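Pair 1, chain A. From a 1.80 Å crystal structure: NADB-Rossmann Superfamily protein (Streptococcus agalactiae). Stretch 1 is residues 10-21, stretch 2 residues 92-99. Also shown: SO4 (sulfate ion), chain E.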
# COMPACT_ATOMS: atom_id res chain seq x y z
N LYS A 10 2.65 0.94 -13.86
CA LYS A 10 3.46 -0.10 -13.18
C LYS A 10 3.07 -0.28 -11.72
O LYS A 10 2.97 -1.41 -11.20
CB LYS A 10 4.96 0.20 -13.29
CG LYS A 10 5.50 0.02 -14.69
CD LYS A 10 6.97 0.45 -14.84
CE LYS A 10 7.90 -0.47 -14.09
NZ LYS A 10 9.34 -0.20 -14.44
N ARG A 11 2.86 0.84 -11.04
CA ARG A 11 2.55 0.84 -9.64
C ARG A 11 1.30 0.01 -9.37
O ARG A 11 1.30 -0.89 -8.53
CB ARG A 11 2.40 2.28 -9.15
CG ARG A 11 2.00 2.48 -7.68
CD ARG A 11 1.76 3.95 -7.39
NE ARG A 11 0.61 4.46 -8.14
CZ ARG A 11 -0.64 4.58 -7.67
NH1 ARG A 11 -0.93 4.26 -6.43
NH2 ARG A 11 -1.59 5.05 -8.46
N LEU A 12 0.23 0.31 -10.10
CA LEU A 12 -1.03 -0.41 -9.90
C LEU A 12 -0.98 -1.84 -10.45
O LEU A 12 -1.61 -2.74 -9.89
CB LEU A 12 -2.19 0.36 -10.52
CG LEU A 12 -2.59 1.69 -9.85
CD1 LEU A 12 -3.85 2.19 -10.53
CD2 LEU A 12 -2.84 1.54 -8.38
N GLN A 13 -0.23 -2.05 -11.52
CA GLN A 13 -0.05 -3.40 -12.09
C GLN A 13 0.60 -4.31 -11.08
O GLN A 13 0.19 -5.46 -10.94
CB GLN A 13 0.76 -3.37 -13.39
CG GLN A 13 0.91 -4.78 -14.10
CD GLN A 13 -0.43 -5.40 -14.46
OE1 GLN A 13 -0.75 -6.53 -14.04
NE2 GLN A 13 -1.22 -4.68 -15.27
N LYS A 14 1.65 -3.81 -10.43
CA LYS A 14 2.35 -4.61 -9.43
C LYS A 14 1.49 -4.90 -8.18
O LYS A 14 1.64 -5.94 -7.56
CB LYS A 14 3.73 -4.01 -9.15
CG LYS A 14 4.63 -4.25 -10.38
CD LYS A 14 5.97 -3.54 -10.33
CE LYS A 14 6.66 -3.64 -11.71
NZ LYS A 14 7.22 -5.00 -11.94
N VAL A 15 0.56 -4.01 -7.85
CA VAL A 15 -0.47 -4.33 -6.88
C VAL A 15 -1.41 -5.44 -7.41
O VAL A 15 -1.67 -6.41 -6.73
CB VAL A 15 -1.30 -3.09 -6.47
CG1 VAL A 15 -2.47 -3.46 -5.57
CG2 VAL A 15 -0.42 -2.10 -5.74
N ALA A 16 -1.95 -5.26 -8.62
CA ALA A 16 -2.85 -6.27 -9.24
C ALA A 16 -2.22 -7.67 -9.27
O ALA A 16 -2.94 -8.65 -9.07
CB ALA A 16 -3.24 -5.86 -10.66
N ASN A 17 -0.91 -7.74 -9.51
CA ASN A 17 -0.21 -9.04 -9.62
C ASN A 17 -0.30 -9.86 -8.33
O ASN A 17 -0.14 -11.07 -8.38
CB ASN A 17 1.28 -8.89 -9.98
CG ASN A 17 1.50 -8.24 -11.35
OD1 ASN A 17 2.56 -7.67 -11.60
ND2 ASN A 17 0.52 -8.33 -12.22
N TYR A 18 -0.53 -9.19 -7.20
CA TYR A 18 -0.62 -9.83 -5.88
C TYR A 18 -2.05 -10.14 -5.41
O TYR A 18 -2.22 -10.74 -4.35
CB TYR A 18 0.08 -9.02 -4.81
CG TYR A 18 1.58 -9.04 -4.86
CD1 TYR A 18 2.31 -10.19 -4.59
CD2 TYR A 18 2.28 -7.87 -5.15
CE1 TYR A 18 3.72 -10.19 -4.62
CE2 TYR A 18 3.67 -7.86 -5.18
CZ TYR A 18 4.38 -9.01 -4.92
OH TYR A 18 5.76 -8.96 -4.94
N VAL A 19 -3.05 -9.74 -6.19
CA VAL A 19 -4.44 -10.01 -5.82
C VAL A 19 -4.72 -11.44 -6.24
O VAL A 19 -4.47 -11.80 -7.39
CB VAL A 19 -5.42 -9.04 -6.52
CG1 VAL A 19 -6.88 -9.32 -6.10
CG2 VAL A 19 -5.05 -7.61 -6.19
N PRO A 20 -5.17 -12.27 -5.28
CA PRO A 20 -5.40 -13.68 -5.56
C PRO A 20 -6.46 -13.84 -6.64
O PRO A 20 -7.43 -13.09 -6.67
CB PRO A 20 -5.97 -14.21 -4.23
CG PRO A 20 -5.39 -13.32 -3.21
CD PRO A 20 -5.46 -11.96 -3.87
N LYS A 21 -6.28 -14.84 -7.50
CA LYS A 21 -7.32 -15.21 -8.47
C LYS A 21 -8.65 -15.49 -7.78
O LYS A 21 -8.70 -16.16 -6.74
CB LYS A 21 -6.90 -16.46 -9.25
CG LYS A 21 -5.61 -16.31 -10.00
CD LYS A 21 -5.81 -15.45 -11.23
CE LYS A 21 -4.68 -15.64 -12.21
NZ LYS A 21 -4.70 -14.51 -13.15
N ASP A 92 -12.76 -10.82 0.59
CA ASP A 92 -11.63 -11.56 1.14
C ASP A 92 -10.33 -10.79 0.94
O ASP A 92 -9.31 -11.15 1.52
CB ASP A 92 -11.54 -12.95 0.51
CG ASP A 92 -11.58 -12.91 -1.01
OD1 ASP A 92 -12.54 -13.47 -1.58
OD2 ASP A 92 -10.68 -12.34 -1.65
N THR A 93 -10.36 -9.73 0.12
CA THR A 93 -9.14 -8.96 -0.16
C THR A 93 -9.40 -7.44 -0.16
O THR A 93 -10.38 -6.98 -0.73
CB THR A 93 -8.53 -9.31 -1.54
OG1 THR A 93 -8.37 -10.73 -1.67
CG2 THR A 93 -7.17 -8.64 -1.73
N ILE A 94 -8.48 -6.69 0.42
CA ILE A 94 -8.56 -5.22 0.48
C ILE A 94 -7.26 -4.64 -0.10
O ILE A 94 -6.17 -5.10 0.24
CB ILE A 94 -8.80 -4.73 1.91
CG1 ILE A 94 -10.18 -5.23 2.41
CG2 ILE A 94 -8.71 -3.19 2.01
CD1 ILE A 94 -10.49 -4.83 3.87
N THR A 95 -7.39 -3.68 -0.99
CA THR A 95 -6.24 -2.92 -1.47
C THR A 95 -6.37 -1.46 -1.01
O THR A 95 -7.46 -0.89 -1.01
CB THR A 95 -6.09 -2.98 -3.01
OG1 THR A 95 -7.33 -2.65 -3.64
CG2 THR A 95 -5.65 -4.39 -3.48
N ILE A 96 -5.26 -0.87 -0.56
CA ILE A 96 -5.23 0.57 -0.25
C ILE A 96 -3.95 1.13 -0.82
O ILE A 96 -2.87 0.72 -0.40
CB ILE A 96 -5.31 0.88 1.27
CG1 ILE A 96 -6.42 0.07 1.97
CG2 ILE A 96 -5.50 2.38 1.49
CD1 ILE A 96 -6.36 0.12 3.50
N CYS A 97 -4.06 2.04 -1.79
CA CYS A 97 -2.87 2.54 -2.51
C CYS A 97 -2.85 4.04 -2.54
O CYS A 97 -3.88 4.68 -2.33
CB CYS A 97 -2.83 2.03 -3.95
SG CYS A 97 -3.21 0.28 -4.16
N GLY A 98 -1.68 4.61 -2.81
CA GLY A 98 -1.54 6.05 -3.08
C GLY A 98 -1.83 6.98 -1.91
O GLY A 98 -2.31 8.12 -2.08
N MSE A 99 -1.59 6.49 -0.70
CA MSE A 99 -1.68 7.31 0.50
C MSE A 99 -0.48 7.01 1.39
O MSE A 99 0.16 5.97 1.25
CB MSE A 99 -2.97 7.01 1.27
CG MSE A 99 -4.22 7.14 0.45
SE MSE A 99 -5.81 6.78 1.52
CE MSE A 99 -6.88 5.93 0.14
S SO4 E . 9.33 2.50 -17.02
O1 SO4 E . 10.67 3.01 -16.76
O2 SO4 E . 8.80 3.02 -18.27
O3 SO4 E . 9.40 1.05 -17.10
O4 SO4 E . 8.42 2.90 -15.95

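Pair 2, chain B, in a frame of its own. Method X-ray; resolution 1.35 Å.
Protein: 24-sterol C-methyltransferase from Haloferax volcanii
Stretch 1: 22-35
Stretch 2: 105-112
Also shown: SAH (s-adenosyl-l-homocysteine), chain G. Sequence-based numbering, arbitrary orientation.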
# COMPACT_ATOMS: atom_id res chain seq x y z
N ARG B 22 2.84 16.54 -16.76
CA ARG B 22 1.60 16.68 -15.99
C ARG B 22 1.41 15.48 -15.04
O ARG B 22 1.14 15.65 -13.85
CB ARG B 22 0.37 16.77 -16.92
CG ARG B 22 0.35 18.05 -17.76
CD ARG B 22 -0.97 18.26 -18.50
NE ARG B 22 -1.24 17.22 -19.50
CZ ARG B 22 -0.76 17.21 -20.74
NH1 ARG B 22 -1.07 16.23 -21.57
NH2 ARG B 22 0.03 18.19 -21.16
N HIS B 23 1.56 14.26 -15.58
CA HIS B 23 1.31 13.06 -14.80
C HIS B 23 2.33 12.84 -13.70
O HIS B 23 1.98 12.28 -12.64
CB HIS B 23 1.24 11.85 -15.73
CG HIS B 23 0.09 11.98 -16.67
ND1 HIS B 23 0.06 11.34 -17.89
CD2 HIS B 23 -1.03 12.74 -16.56
CE1 HIS B 23 -1.07 11.71 -18.48
NE2 HIS B 23 -1.76 12.54 -17.71
N TRP B 24 3.57 13.32 -13.91
CA TRP B 24 4.60 13.18 -12.87
C TRP B 24 4.18 13.82 -11.56
O TRP B 24 4.61 13.36 -10.48
CB TRP B 24 5.90 13.88 -13.35
CG TRP B 24 7.02 13.79 -12.36
CD1 TRP B 24 7.63 14.83 -11.70
CD2 TRP B 24 7.72 12.61 -11.98
NE1 TRP B 24 8.67 14.36 -10.93
CE2 TRP B 24 8.76 13.00 -11.10
CE3 TRP B 24 7.60 11.25 -12.32
CZ2 TRP B 24 9.63 12.06 -10.51
CZ3 TRP B 24 8.45 10.32 -11.73
CH2 TRP B 24 9.44 10.73 -10.83
N HIS B 25 3.35 14.89 -11.61
CA HIS B 25 2.93 15.56 -10.37
C HIS B 25 2.37 14.60 -9.35
O HIS B 25 2.57 14.79 -8.14
CB HIS B 25 1.84 16.60 -10.64
CG HIS B 25 2.25 17.72 -11.55
ND1 HIS B 25 1.29 18.56 -12.09
CD2 HIS B 25 3.47 18.08 -12.02
CE1 HIS B 25 1.96 19.43 -12.86
NE2 HIS B 25 3.26 19.17 -12.87
N THR B 26 1.65 13.57 -9.81
CA THR B 26 1.10 12.58 -8.85
C THR B 26 1.85 11.25 -8.96
O THR B 26 2.00 10.54 -7.97
CB THR B 26 -0.40 12.39 -9.03
OG1 THR B 26 -0.67 11.94 -10.35
CG2 THR B 26 -1.17 13.67 -8.72
N ALA B 27 2.27 10.89 -10.20
CA ALA B 27 2.98 9.60 -10.39
C ALA B 27 4.22 9.51 -9.53
O ALA B 27 4.56 8.41 -9.05
CB ALA B 27 3.39 9.41 -11.85
N LYS B 28 4.92 10.64 -9.29
CA LYS B 28 6.13 10.55 -8.48
C LYS B 28 5.82 9.97 -7.11
O LYS B 28 6.68 9.23 -6.58
CB LYS B 28 6.78 11.93 -8.35
CG LYS B 28 5.99 12.96 -7.58
CD LYS B 28 6.72 14.33 -7.60
CE LYS B 28 5.93 15.39 -6.87
NZ LYS B 28 6.52 16.74 -7.09
N HIS B 29 4.66 10.29 -6.53
CA HIS B 29 4.31 9.82 -5.18
C HIS B 29 3.90 8.38 -5.21
O HIS B 29 4.23 7.62 -4.29
CB HIS B 29 3.17 10.66 -4.59
CG HIS B 29 3.57 12.07 -4.33
ND1 HIS B 29 4.59 12.38 -3.45
CD2 HIS B 29 3.09 13.22 -4.86
CE1 HIS B 29 4.67 13.70 -3.42
NE2 HIS B 29 3.80 14.25 -4.28
N ALA B 30 3.15 7.98 -6.25
CA ALA B 30 2.72 6.57 -6.34
C ALA B 30 3.94 5.67 -6.58
O ALA B 30 4.07 4.62 -5.96
CB ALA B 30 1.72 6.40 -7.48
N LEU B 31 4.87 6.09 -7.46
CA LEU B 31 6.06 5.29 -7.75
C LEU B 31 6.90 5.11 -6.50
O LEU B 31 7.46 4.03 -6.27
CB LEU B 31 6.91 5.96 -8.84
CG LEU B 31 6.26 5.91 -10.20
CD1 LEU B 31 6.86 6.98 -11.16
CD2 LEU B 31 6.38 4.53 -10.83
N ALA B 32 6.96 6.17 -5.66
CA ALA B 32 7.80 6.10 -4.46
C ALA B 32 7.29 5.07 -3.48
O ALA B 32 8.08 4.65 -2.61
CB ALA B 32 7.88 7.45 -3.78
N ARG B 33 6.02 4.66 -3.58
CA ARG B 33 5.42 3.71 -2.65
C ARG B 33 5.78 2.28 -3.05
O ARG B 33 5.60 1.37 -2.21
CB ARG B 33 3.87 3.85 -2.66
CG ARG B 33 3.44 5.15 -2.05
CD ARG B 33 1.94 5.37 -2.10
NE ARG B 33 1.61 6.75 -1.74
CZ ARG B 33 0.39 7.16 -1.40
NH1 ARG B 33 -0.62 6.31 -1.36
NH2 ARG B 33 0.18 8.44 -1.13
N MET B 34 6.15 2.04 -4.34
CA MET B 34 6.32 0.66 -4.82
C MET B 34 7.40 -0.07 -4.06
O MET B 34 8.50 0.47 -3.88
CB MET B 34 6.58 0.63 -6.33
CG MET B 34 5.42 1.13 -7.08
SD MET B 34 5.65 0.93 -8.88
CE MET B 34 5.42 -0.88 -9.09
N PRO B 35 7.10 -1.31 -3.62
CA PRO B 35 8.07 -2.06 -2.78
C PRO B 35 9.11 -2.80 -3.61
O PRO B 35 9.31 -4.01 -3.49
CB PRO B 35 7.15 -3.05 -2.06
CG PRO B 35 6.13 -3.35 -3.06
CD PRO B 35 5.83 -2.06 -3.77
N ASP B 105 7.99 -9.03 -11.43
CA ASP B 105 7.90 -8.70 -10.00
C ASP B 105 6.82 -7.68 -9.70
O ASP B 105 6.15 -7.80 -8.67
CB ASP B 105 9.25 -8.21 -9.48
CG ASP B 105 10.34 -9.29 -9.57
OD1 ASP B 105 10.19 -10.33 -8.90
OD2 ASP B 105 11.24 -9.15 -10.42
N HIS B 106 6.68 -6.63 -10.56
CA HIS B 106 5.65 -5.62 -10.33
C HIS B 106 5.16 -5.07 -11.65
O HIS B 106 5.91 -5.07 -12.65
CB HIS B 106 6.16 -4.44 -9.50
CG HIS B 106 6.76 -4.83 -8.20
ND1 HIS B 106 8.14 -5.01 -8.06
CD2 HIS B 106 6.14 -5.14 -7.04
CE1 HIS B 106 8.31 -5.42 -6.81
NE2 HIS B 106 7.15 -5.53 -6.16
N VAL B 107 3.90 -4.63 -11.66
CA VAL B 107 3.32 -3.98 -12.85
C VAL B 107 2.87 -2.60 -12.39
O VAL B 107 2.25 -2.44 -11.33
CB VAL B 107 2.10 -4.80 -13.38
CG1 VAL B 107 1.39 -4.06 -14.52
CG2 VAL B 107 2.55 -6.18 -13.85
N TRP B 108 3.16 -1.58 -13.23
CA TRP B 108 2.78 -0.20 -13.03
C TRP B 108 1.92 0.22 -14.21
O TRP B 108 2.20 -0.15 -15.35
CB TRP B 108 4.05 0.68 -13.04
CG TRP B 108 3.79 2.14 -13.28
CD1 TRP B 108 3.80 2.79 -14.49
CD2 TRP B 108 3.38 3.12 -12.30
NE1 TRP B 108 3.48 4.14 -14.31
CE2 TRP B 108 3.19 4.35 -12.98
CE3 TRP B 108 3.16 3.06 -10.91
CZ2 TRP B 108 2.88 5.53 -12.30
CZ3 TRP B 108 2.81 4.23 -10.24
CH2 TRP B 108 2.63 5.44 -10.94
N SER B 109 0.90 1.02 -13.95
CA SER B 109 0.16 1.64 -15.04
C SER B 109 -0.37 3.00 -14.57
O SER B 109 -1.03 3.08 -13.54
CB SER B 109 -0.93 0.73 -15.56
OG SER B 109 -1.64 1.34 -16.63
N MET B 110 -0.12 4.04 -15.36
CA MET B 110 -0.64 5.38 -15.02
C MET B 110 -1.42 5.91 -16.24
O MET B 110 -0.90 5.91 -17.37
CB MET B 110 0.51 6.35 -14.71
CG MET B 110 0.13 7.83 -14.65
SD MET B 110 -0.92 8.17 -13.22
CE MET B 110 -0.96 9.98 -13.22
N GLU B 111 -2.65 6.36 -15.98
CA GLU B 111 -3.47 7.01 -17.00
C GLU B 111 -3.63 6.15 -18.26
O GLU B 111 -3.74 6.73 -19.36
CB GLU B 111 -2.84 8.40 -17.33
CG GLU B 111 -3.16 9.43 -16.26
CD GLU B 111 -4.61 9.86 -16.36
OE1 GLU B 111 -5.51 9.04 -16.02
OE2 GLU B 111 -4.87 10.96 -16.89
N ALA B 112 -3.81 4.83 -18.11
CA ALA B 112 -3.94 3.96 -19.28
C ALA B 112 -4.94 2.86 -19.07
O ALA B 112 -5.54 2.38 -20.01
CB ALA B 112 -2.59 3.31 -19.61
N SAH G . 1.63 6.20 -18.66
CA SAH G . 1.90 7.40 -19.51
CB SAH G . 0.97 7.51 -20.78
CG SAH G . -0.50 7.70 -20.43
SD SAH G . -1.51 7.85 -21.95
C SAH G . 1.80 8.72 -18.69
O SAH G . 1.53 8.55 -17.43
OXT SAH G . 1.97 9.80 -19.21
C5' SAH G . -2.10 6.16 -22.22
C4' SAH G . -1.07 5.25 -22.88
O4' SAH G . -1.63 3.92 -22.93
C3' SAH G . -0.79 5.67 -24.32
O3' SAH G . 0.60 5.77 -24.61
C2' SAH G . -1.58 4.65 -25.15
O2' SAH G . -1.05 4.38 -26.45
C1' SAH G . -1.55 3.41 -24.25
N9 SAH G . -2.67 2.49 -24.45
C8 SAH G . -4.01 2.79 -24.38
N7 SAH G . -4.79 1.75 -24.55
C5 SAH G . -3.91 0.70 -24.74
C6 SAH G . -4.11 -0.68 -24.98
N6 SAH G . -5.31 -1.26 -25.11
N1 SAH G . -3.01 -1.46 -25.13
C2 SAH G . -1.80 -0.89 -25.07
N3 SAH G . -1.49 0.39 -24.85
C4 SAH G . -2.60 1.14 -24.69

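In both pairs a helix lies across a strand that runs nearly the opposite way. The angle between the N-to-C directions is 161° in pair 1 and 159° in pair 2, and the axes approach to 10.6 and 10.4 Å. Superposing N, CA and C of 14 central residues gives an RMSD of 0.8 Å. The strands fit most tightly, from Thr A93 = His B106 to Cys A97 = Met B110; the CA atoms of the helical positions lie somewhat farther apart. Neither interface contains a hydrogen bond between its stretches, so side-chain packing carries the contact.

Alternation along the strand presents three matched positions to the helix: Thr A93 = His B106, Thr A95 = Trp B108 and Cys A97 = Met B110. All six residues direct CA-to-CB toward the other stretch. The contact buries 290 Å² in pair 1 and 537 Å² in pair 2; these three positions supply less than half of the difference, and Met B34, His B23 and Glu B111 add to it.

The middle position differs most plainly. Thr A95 is short, and branched residues meet it from the other side: its CG2 lies 3.9 Å from Val A15 CG1 and 4.3 Å from Val A19 CG2. In pair 2 the indole of Trp B108 fills this space, while Val A15 is matched by Ala B30 and Leu A12 by Ala B27. These small residues border the ring edge, with Ala B30 CB 3.7 Å from Trp B108 CZ3 and Ala B27 CB 3.9 Å from Trp B108 CZ2. Leu B31 covers a face: its CD2 is 3.5 Å from the centroid of the Trp B108 six-membered ring and 9° off the normal, a CH-pi contact. Its counterpart, Ala A16, points away and makes no contact.

At Cys A97 = Met B110, the cysteine SG packs 4.0 Å from Val A15 CG2, whereas the longer methionine places its CE 3.5 Å from Thr B26 OG1. The match of Thr B26 is Arg A11, whose NH1 reaches to 3.8 Å from Cys A97 CB.

Beyond the helices, Val A19 = Met B34 and Pro A20 = Pro B35 continue the packing. Pro A20 CD lies 3.8 Å from Thr A93 OG1, and Pro B35 CG lies 3.9 Å from His B106 NE2. Met B34 spans two strand positions, with CE 3.7 Å from His B106 CB and SD 3.9 Å from Trp B108 CE3. Val A19 likewise touches both matched threonines, but with its two methyl branches. The same backbone frame thus accommodates a large aromatic beside alanines or a threonine beside valines.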